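Local structure of gluconate kinase (Lactobacillus acidophilus, 3LL3) at residues F320-L334 with M362-E374. The protein is an FGGY-family carbohydrate kinase that probably phosphorylates a sugar or sugar acid such as gluconate at the expense of ATP. Residues are numbered along the deposited sequence; the frame is centred on the assembly and turned at random.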
ATOM      1  N   PHE A 320       8.905 -17.954   5.527  1.00 30.93           N
ATOM      2  CA  PHE A 320       8.549 -16.753   4.781  1.00 29.49           C
ATOM      3  C   PHE A 320       9.175 -16.788   3.401  1.00 28.00           C
ATOM      4  O   PHE A 320       8.500 -16.565   2.401  1.00 28.85           O
ATOM      5  CB  PHE A 320       9.044 -15.519   5.544  1.00 31.06           C
ATOM      6  CG  PHE A 320       8.571 -14.208   4.979  1.00 28.98           C
ATOM      7  CD1 PHE A 320       9.143 -13.681   3.841  1.00 29.42           C
ATOM      8  CD2 PHE A 320       7.585 -13.486   5.610  1.00 33.67           C
ATOM      9  CE1 PHE A 320       8.737 -12.464   3.332  1.00 27.76           C
ATOM     10  CE2 PHE A 320       7.164 -12.254   5.098  1.00 32.03           C
ATOM     11  CZ  PHE A 320       7.746 -11.751   3.959  1.00 28.43           C
ATOM     12  N   LEU A 321      10.480 -17.052   3.351  1.00 29.44           N
ATOM     13  CA  LEU A 321      11.193 -17.141   2.091  1.00 27.40           C
ATOM     14  C   LEU A 321      10.567 -18.205   1.192  1.00 28.36           C
ATOM     15  O   LEU A 321      10.388 -17.993  -0.004  1.00 26.72           O
ATOM     16  CB  LEU A 321      12.657 -17.485   2.354  1.00 29.42           C
ATOM     17  CG  LEU A 321      13.416 -16.388   3.094  1.00 28.44           C
ATOM     18  CD1 LEU A 321      14.816 -16.861   3.432  1.00 31.76           C
ATOM     19  CD2 LEU A 321      13.453 -15.124   2.244  1.00 25.95           C
ATOM     20  N   ASP A 322      10.248 -19.353   1.775  1.00 31.26           N
ATOM     21  CA  ASP A 322       9.623 -20.434   1.010  1.00 33.72           C
ATOM     22  C   ASP A 322       8.331 -19.935   0.357  1.00 31.60           C
ATOM     23  O   ASP A 322       8.109 -20.131  -0.841  1.00 32.64           O
ATOM     24  CB  ASP A 322       9.339 -21.657   1.895  1.00 33.02           C
ATOM     25  CG  ASP A 322      10.601 -22.423   2.271  1.00 39.38           C
ATOM     26  OD1 ASP A 322      11.639 -22.267   1.579  1.00 36.63           O
ATOM     27  OD2 ASP A 322      10.546 -23.185   3.265  1.00 40.62           O
ATOM     28  N   VAL A 323       7.486 -19.270   1.135  1.00 31.04           N
ATOM     29  CA  VAL A 323       6.216 -18.786   0.578  1.00 29.64           C
ATOM     30  C   VAL A 323       6.435 -17.726  -0.494  1.00 30.41           C
ATOM     31  O   VAL A 323       5.814 -17.768  -1.564  1.00 28.69           O
ATOM     32  CB  VAL A 323       5.302 -18.234   1.666  1.00 32.07           C
ATOM     33  CG1 VAL A 323       4.023 -17.693   1.049  1.00 31.90           C
ATOM     34  CG2 VAL A 323       4.993 -19.324   2.690  1.00 33.06           C
ATOM     35  N   ALA A 324       7.323 -16.774  -0.206  1.00 31.36           N
ATOM     36  CA  ALA A 324       7.627 -15.698  -1.151  1.00 29.89           C
ATOM     37  C   ALA A 324       8.064 -16.258  -2.500  1.00 27.58           C
ATOM     38  O   ALA A 324       7.681 -15.751  -3.554  1.00 27.40           O
ATOM     39  CB  ALA A 324       8.702 -14.772  -0.585  1.00 25.85           C
ATOM     40  N   GLN A 325       8.859 -17.314  -2.463  1.00 29.65           N
ATOM     41  CA  GLN A 325       9.357 -17.917  -3.696  1.00 31.05           C
ATOM     42  C   GLN A 325       8.275 -18.535  -4.576  1.00 31.28           C
ATOM     43  O   GLN A 325       8.506 -18.724  -5.768  1.00 33.48           O
ATOM     44  CB  GLN A 325      10.466 -18.934  -3.400  1.00 31.65           C
ATOM     45  CG  GLN A 325      11.713 -18.284  -2.833  1.00 33.03           C
ATOM     46  CD  GLN A 325      12.793 -19.281  -2.482  1.00 35.12           C
ATOM     47  OE1 GLN A 325      13.115 -19.484  -1.305  1.00 36.33           O
ATOM     48  NE2 GLN A 325      13.360 -19.914  -3.502  1.00 33.65           N
ATOM     49  N   THR A 326       7.096 -18.831  -4.024  1.00 30.41           N
ATOM     50  CA  THR A 326       6.016 -19.345  -4.867  1.00 30.60           C
ATOM     51  C   THR A 326       5.330 -18.266  -5.704  1.00 32.72           C
ATOM     52  O   THR A 326       4.482 -18.579  -6.530  1.00 31.85           O
ATOM     53  CB  THR A 326       4.963 -20.152  -4.085  1.00 32.05           C
ATOM     54  OG1 THR A 326       4.275 -19.300  -3.167  1.00 33.63           O
ATOM     55  CG2 THR A 326       5.605 -21.295  -3.327  1.00 30.95           C
ATOM     56  N   ALA A 327       5.680 -16.993  -5.502  1.00 28.94           N
ATOM     57  CA  ALA A 327       5.149 -15.946  -6.377  1.00 26.30           C
ATOM     58  C   ALA A 327       6.130 -15.704  -7.514  1.00 27.74           C
ATOM     59  O   ALA A 327       7.320 -15.949  -7.353  1.00 28.66           O
ATOM     60  CB  ALA A 327       4.907 -14.654  -5.591  1.00 27.11           C
ATOM     61  N   PRO A 328       5.650 -15.227  -8.672  1.00 26.82           N
ATOM     62  CA  PRO A 328       6.616 -14.979  -9.747  1.00 27.74           C
ATOM     63  C   PRO A 328       7.475 -13.757  -9.447  1.00 29.32           C
ATOM     64  O   PRO A 328       7.054 -12.876  -8.695  1.00 28.06           O
ATOM     65  CB  PRO A 328       5.730 -14.699 -10.962  1.00 26.76           C
ATOM     66  CG  PRO A 328       4.449 -14.154 -10.366  1.00 28.53           C
ATOM     67  CD  PRO A 328       4.273 -14.865  -9.053  1.00 28.50           C
ATOM     68  N   ALA A 329       8.672 -13.726 -10.021  1.00 28.61           N
ATOM     69  CA  ALA A 329       9.534 -12.565  -9.961  1.00 27.70           C
ATOM     70  C   ALA A 329       8.739 -11.330 -10.374  1.00 27.10           C
ATOM     71  O   ALA A 329       8.138 -11.299 -11.449  1.00 26.86           O
ATOM     72  CB  ALA A 329      10.735 -12.763 -10.893  1.00 30.15           C
ATOM     73  N   GLY A 330       8.736 -10.315  -9.516  1.00 26.24           N
ATOM     74  CA  GLY A 330       8.051  -9.072  -9.812  1.00 25.25           C
ATOM     75  C   GLY A 330       6.725  -8.996  -9.081  1.00 24.63           C
ATOM     76  O   GLY A 330       6.061  -7.962  -9.107  1.00 25.38           O
ATOM     77  N   SER A 331       6.342 -10.097  -8.439  1.00 22.80           N
ATOM     78  CA  SER A 331       5.122 -10.177  -7.632  1.00 25.99           C
ATOM     79  C   SER A 331       3.860  -9.690  -8.365  1.00 27.69           C
ATOM     80  O   SER A 331       2.975  -9.071  -7.758  1.00 26.70           O
ATOM     81  CB  SER A 331       5.287  -9.402  -6.317  1.00 24.49           C
ATOM     82  OG  SER A 331       6.431  -9.826  -5.578  1.00 26.36           O
ATOM     83  N   ARG A 332       3.789  -9.965  -9.659  1.00 25.02           N
ATOM     84  CA  ARG A 332       2.683  -9.494 -10.493  1.00 27.44           C
ATOM     85  C   ARG A 332       2.513  -7.985 -10.395  1.00 29.07           C
ATOM     86  O   ARG A 332       1.388  -7.465 -10.362  1.00 27.36           O
ATOM     87  CB  ARG A 332       1.384 -10.202 -10.112  1.00 28.03           C
ATOM     88  CG  ARG A 332       1.495 -11.722 -10.113  1.00 29.14           C
ATOM     89  CD  ARG A 332       0.127 -12.364  -9.928  1.00 30.60           C
ATOM     90  NE  ARG A 332       0.261 -13.779  -9.625  1.00 31.83           N
ATOM     91  CZ  ARG A 332       0.292 -14.728 -10.554  1.00 37.43           C
ATOM     92  NH1 ARG A 332       0.179 -14.398 -11.841  1.00 38.35           N
ATOM     93  NH2 ARG A 332       0.427 -15.998 -10.202  1.00 39.04           N
ATOM     94  N   ASN A 333       3.640  -7.282 -10.349  1.00 27.18           N
ATOM     95  CA  ASN A 333       3.642  -5.837 -10.370  1.00 26.94           C
ATOM     96  C   ASN A 333       3.176  -5.201  -9.072  1.00 28.03           C
ATOM     97  O   ASN A 333       2.826  -4.023  -9.052  1.00 30.83           O
ATOM     98  CB  ASN A 333       2.792  -5.317 -11.531  1.00 31.17           C
ATOM     99  CG  ASN A 333       3.542  -5.308 -12.841  1.00 38.92           C
ATOM    100  OD1 ASN A 333       4.763  -5.533 -12.884  1.00 35.31           O
ATOM    101  ND2 ASN A 333       2.820  -5.046 -13.926  1.00 39.95           N
ATOM    102  N   LEU A 334       3.170  -5.957  -7.986  1.00 26.34           N
ATOM    103  CA  LEU A 334       2.856  -5.349  -6.708  1.00 25.33           C
ATOM    104  C   LEU A 334       4.087  -4.581  -6.201  1.00 26.06           C
ATOM    105  O   LEU A 334       5.181  -5.127  -6.153  1.00 23.77           O
ATOM    106  CB  LEU A 334       2.402  -6.411  -5.709  1.00 24.32           C
ATOM    107  CG  LEU A 334       2.102  -5.894  -4.299  1.00 26.18           C
ATOM    108  CD1 LEU A 334       0.977  -4.850  -4.335  1.00 25.25           C
ATOM    109  CD2 LEU A 334       1.759  -7.049  -3.384  1.00 23.46           C
HETATM  110  N   MSE A 362      -5.653 -11.021  -7.723  1.00 34.50           N
HETATM  111  CA  MSE A 362      -4.555 -11.926  -8.104  1.00 36.05           C
HETATM  112  C   MSE A 362      -3.420 -11.946  -7.071  1.00 34.50           C
HETATM  113  O   MSE A 362      -2.628 -12.883  -7.034  1.00 36.14           O
HETATM  114  CB  MSE A 362      -3.948 -11.530  -9.458  1.00 36.41           C
HETATM  115  CG  MSE A 362      -4.897 -11.643 -10.628  1.00 44.37           C
HETATM  116 SE   MSE A 362      -5.446 -13.497 -10.872  1.00 75.16          SE
HETATM  117  CE  MSE A 362      -3.730 -14.239 -11.476  1.00 50.85           C
ATOM    118  N   HIS A 363      -3.326 -10.905  -6.251  1.00 31.30           N
ATOM    119  CA  HIS A 363      -2.268 -10.841  -5.244  1.00 29.26           C
ATOM    120  C   HIS A 363      -2.661 -11.529  -3.955  1.00 30.99           C
ATOM    121  O   HIS A 363      -3.423 -10.981  -3.154  1.00 32.80           O
ATOM    122  CB  HIS A 363      -1.858  -9.400  -4.975  1.00 28.88           C
ATOM    123  CG  HIS A 363      -1.334  -8.700  -6.185  1.00 29.43           C
ATOM    124  ND1 HIS A 363      -2.117  -7.873  -6.959  1.00 27.58           N
ATOM    125  CD2 HIS A 363      -0.114  -8.731  -6.774  1.00 27.62           C
ATOM    126  CE1 HIS A 363      -1.401  -7.416  -7.970  1.00 30.33           C
ATOM    127  NE2 HIS A 363      -0.181  -7.919  -7.882  1.00 28.47           N
ATOM    128  N   GLN A 364      -2.122 -12.727  -3.754  1.00 28.89           N
ATOM    129  CA  GLN A 364      -2.384 -13.496  -2.549  1.00 30.15           C
ATOM    130  C   GLN A 364      -1.185 -13.378  -1.609  1.00 28.59           C
ATOM    131  O   GLN A 364      -0.307 -12.560  -1.853  1.00 27.38           O
ATOM    132  CB  GLN A 364      -2.693 -14.946  -2.921  1.00 32.07           C
ATOM    133  CG  GLN A 364      -3.958 -15.073  -3.769  1.00 32.35           C
ATOM    134  CD  GLN A 364      -4.107 -16.447  -4.389  1.00 41.65           C
ATOM    135  OE1 GLN A 364      -4.177 -17.452  -3.685  1.00 41.54           O
ATOM    136  NE2 GLN A 364      -4.153 -16.497  -5.718  1.00 42.02           N
ATOM    137  N   LYS A 365      -1.132 -14.179  -0.550  1.00 27.36           N
ATOM    138  CA  LYS A 365      -0.029 -14.060   0.405  1.00 26.18           C
ATOM    139  C   LYS A 365       1.365 -14.120  -0.239  1.00 27.26           C
ATOM    140  O   LYS A 365       2.239 -13.336   0.110  1.00 26.90           O
ATOM    141  CB  LYS A 365      -0.137 -15.089   1.530  1.00 30.78           C
ATOM    142  CG  LYS A 365       0.852 -14.842   2.690  1.00 34.11           C
ATOM    143  CD  LYS A 365       0.209 -14.006   3.788  1.00 35.55           C
ATOM    144  CE  LYS A 365      -0.813 -14.872   4.534  1.00 38.51           C
ATOM    145  NZ  LYS A 365      -1.429 -14.174   5.690  1.00 37.17           N
ATOM    146  N   PRO A 366       1.587 -15.056  -1.169  1.00 28.99           N
ATOM    147  CA  PRO A 366       2.946 -15.116  -1.726  1.00 30.08           C
ATOM    148  C   PRO A 366       3.356 -13.827  -2.428  1.00 26.89           C
ATOM    149  O   PRO A 366       4.499 -13.421  -2.290  1.00 26.29           O
ATOM    150  CB  PRO A 366       2.849 -16.276  -2.718  1.00 29.60           C
ATOM    151  CG  PRO A 366       1.855 -17.191  -2.072  1.00 31.83           C
ATOM    152  CD  PRO A 366       0.805 -16.252  -1.528  1.00 29.82           C
ATOM    153  N   GLU A 367       2.447 -13.214  -3.180  1.00 26.13           N
ATOM    154  CA  GLU A 367       2.724 -11.940  -3.839  1.00 25.42           C
ATOM    155  C   GLU A 367       3.071 -10.828  -2.838  1.00 25.94           C
ATOM    156  O   GLU A 367       3.950 -10.012  -3.102  1.00 25.49           O
ATOM    157  CB  GLU A 367       1.528 -11.496  -4.690  1.00 27.79           C
ATOM    158  CG  GLU A 367       1.391 -12.203  -6.048  1.00 25.85           C
ATOM    159  CD  GLU A 367       1.009 -13.672  -5.927  1.00 28.99           C
ATOM    160  OE1 GLU A 367       0.336 -14.069  -4.946  1.00 28.53           O
ATOM    161  OE2 GLU A 367       1.387 -14.434  -6.826  1.00 29.52           O
HETATM  162  N   MSE A 368       2.383 -10.782  -1.699  1.00 24.53           N
HETATM  163  CA  MSE A 368       2.691  -9.749  -0.711  1.00 25.96           C
HETATM  164  C   MSE A 368       4.012 -10.015  -0.035  1.00 25.16           C
HETATM  165  O   MSE A 368       4.783  -9.088   0.164  1.00 23.04           O
HETATM  166  CB  MSE A 368       1.586  -9.585   0.319  1.00 24.17           C
HETATM  167  CG  MSE A 368       0.274  -9.147  -0.367  1.00 30.75           C
HETATM  168 SE   MSE A 368      -1.123  -8.743   0.908  1.00 45.16          SE
HETATM  169  CE  MSE A 368      -0.479  -6.997   1.565  1.00 25.40           C
ATOM    170  N   ALA A 369       4.269 -11.284   0.292  1.00 26.01           N
ATOM    171  CA  ALA A 369       5.524 -11.687   0.919  1.00 27.26           C
ATOM    172  C   ALA A 369       6.687 -11.327   0.021  1.00 25.34           C
ATOM    173  O   ALA A 369       7.666 -10.740   0.466  1.00 25.93           O
ATOM    174  CB  ALA A 369       5.536 -13.198   1.211  1.00 29.37           C
ATOM    175  N   ARG A 370       6.577 -11.686  -1.254  1.00 25.53           N
ATOM    176  CA  ARG A 370       7.671 -11.443  -2.170  1.00 25.51           C
ATOM    177  C   ARG A 370       7.857  -9.957  -2.456  1.00 23.64           C
ATOM    178  O   ARG A 370       8.980  -9.497  -2.610  1.00 22.26           O
ATOM    179  CB  ARG A 370       7.525 -12.228  -3.481  1.00 22.74           C
ATOM    180  CG  ARG A 370       8.823 -12.181  -4.248  1.00 26.34           C
ATOM    181  CD  ARG A 370       8.704 -12.440  -5.719  1.00 26.07           C
ATOM    182  NE  ARG A 370       9.045 -13.802  -6.024  1.00 33.03           N
ATOM    183  CZ  ARG A 370      10.131 -14.196  -6.680  1.00 31.94           C
ATOM    184  NH1 ARG A 370      11.017 -13.336  -7.156  1.00 30.49           N
ATOM    185  NH2 ARG A 370      10.304 -15.476  -6.875  1.00 28.32           N
ATOM    186  N   ALA A 371       6.756  -9.217  -2.546  1.00 23.59           N
ATOM    187  CA  ALA A 371       6.836  -7.781  -2.778  1.00 22.84           C
ATOM    188  C   ALA A 371       7.626  -7.108  -1.673  1.00 22.20           C
ATOM    189  O   ALA A 371       8.335  -6.141  -1.933  1.00 22.03           O
ATOM    190  CB  ALA A 371       5.430  -7.142  -2.891  1.00 22.32           C
ATOM    191  N   VAL A 372       7.489  -7.598  -0.442  1.00 20.32           N
ATOM    192  CA  VAL A 372       8.230  -7.022   0.678  1.00 20.47           C
ATOM    193  C   VAL A 372       9.731  -7.199   0.434  1.00 22.77           C
ATOM    194  O   VAL A 372      10.506  -6.243   0.523  1.00 19.67           O
ATOM    195  CB  VAL A 372       7.853  -7.669   2.029  1.00 22.37           C
ATOM    196  CG1 VAL A 372       8.874  -7.285   3.109  1.00 22.07           C
ATOM    197  CG2 VAL A 372       6.415  -7.287   2.450  1.00 20.68           C
ATOM    198  N   ILE A 373      10.127  -8.422   0.085  1.00 21.71           N
ATOM    199  CA  ILE A 373      11.541  -8.717  -0.138  1.00 21.74           C
ATOM    200  C   ILE A 373      12.068  -7.916  -1.313  1.00 20.76           C
ATOM    201  O   ILE A 373      13.157  -7.345  -1.243  1.00 22.30           O
ATOM    202  CB  ILE A 373      11.788 -10.222  -0.380  1.00 20.85           C
ATOM    203  CG1 ILE A 373      11.505 -11.000   0.900  1.00 21.63           C
ATOM    204  CG2 ILE A 373      13.248 -10.454  -0.778  1.00 22.79           C
ATOM    205  CD1 ILE A 373      11.241 -12.491   0.683  1.00 26.98           C
ATOM    206  N   GLU A 374      11.307  -7.886  -2.400  1.00 20.34           N
ATOM    207  CA  GLU A 374      11.692  -7.106  -3.560  1.00 21.49           C
ATOM    208  C   GLU A 374      11.776  -5.599  -3.280  1.00 22.59           C
ATOM    209  O   GLU A 374      12.679  -4.928  -3.798  1.00 19.71           O
ATOM    210  CB  GLU A 374      10.758  -7.370  -4.734  1.00 23.49           C
ATOM    211  CG  GLU A 374      10.940  -8.766  -5.350  1.00 25.70           C
ATOM    212  CD  GLU A 374       9.869  -9.132  -6.361  1.00 26.86           C
ATOM    213  OE1 GLU A 374       8.872  -8.375  -6.498  1.00 25.64           O
ATOM    214  OE2 GLU A 374      10.022 -10.197  -7.014  1.00 26.66           O
TER
HETATM  215  O   HOH W   1       7.760  -5.777  -6.277  1.00 28.14           O
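Glu374 runs out straight beyond CG (chi2 170°) to reach Gly330 and Ser331, whereas Arg370 bends at chi3 (-99°) and lays one guanidinium face against the Pro328-Ala329 peptide. Glu374 OE2 takes Gly330 N on its syn side at 2.8 Å, nearly straight, and Arg370 NH1 on its anti side in a salt bridge; Tyr471 OH hydrogen-bonds to the same OE2. Ser331 OG meets Glu374 OE1 at 3.0 Å from above the carboxylate plane. The carboxylate thus holds the last two residues of the type II turn Pro328-Ser331, which Ser331 N to Pro328 O closes, and a water links OE1 to Leu334 O.

At the N-terminus of helix 365-374, Arg332 NE forms a salt bridge with Glu367 OE2 (3.1 Å), while Glu367 OE1 accepts from Gln364 N at the N-cap. His363 NE2 donates to Arg332 O at 3.0 Å, well above that carbonyl's plane. Apolar packing covers the part facing helix 320-325: Ala369 CB lies over the Phe320 ring face, 4.2 Å from its centroid, and Ile373 CD1 touches Ala324 CB at 3.6 Å.

Segments 320-325, whose Leu321 touches ATP, and 365-374 cross at -108° within the C-terminal domain of the actin-like ATPase fold of FGGY kinases.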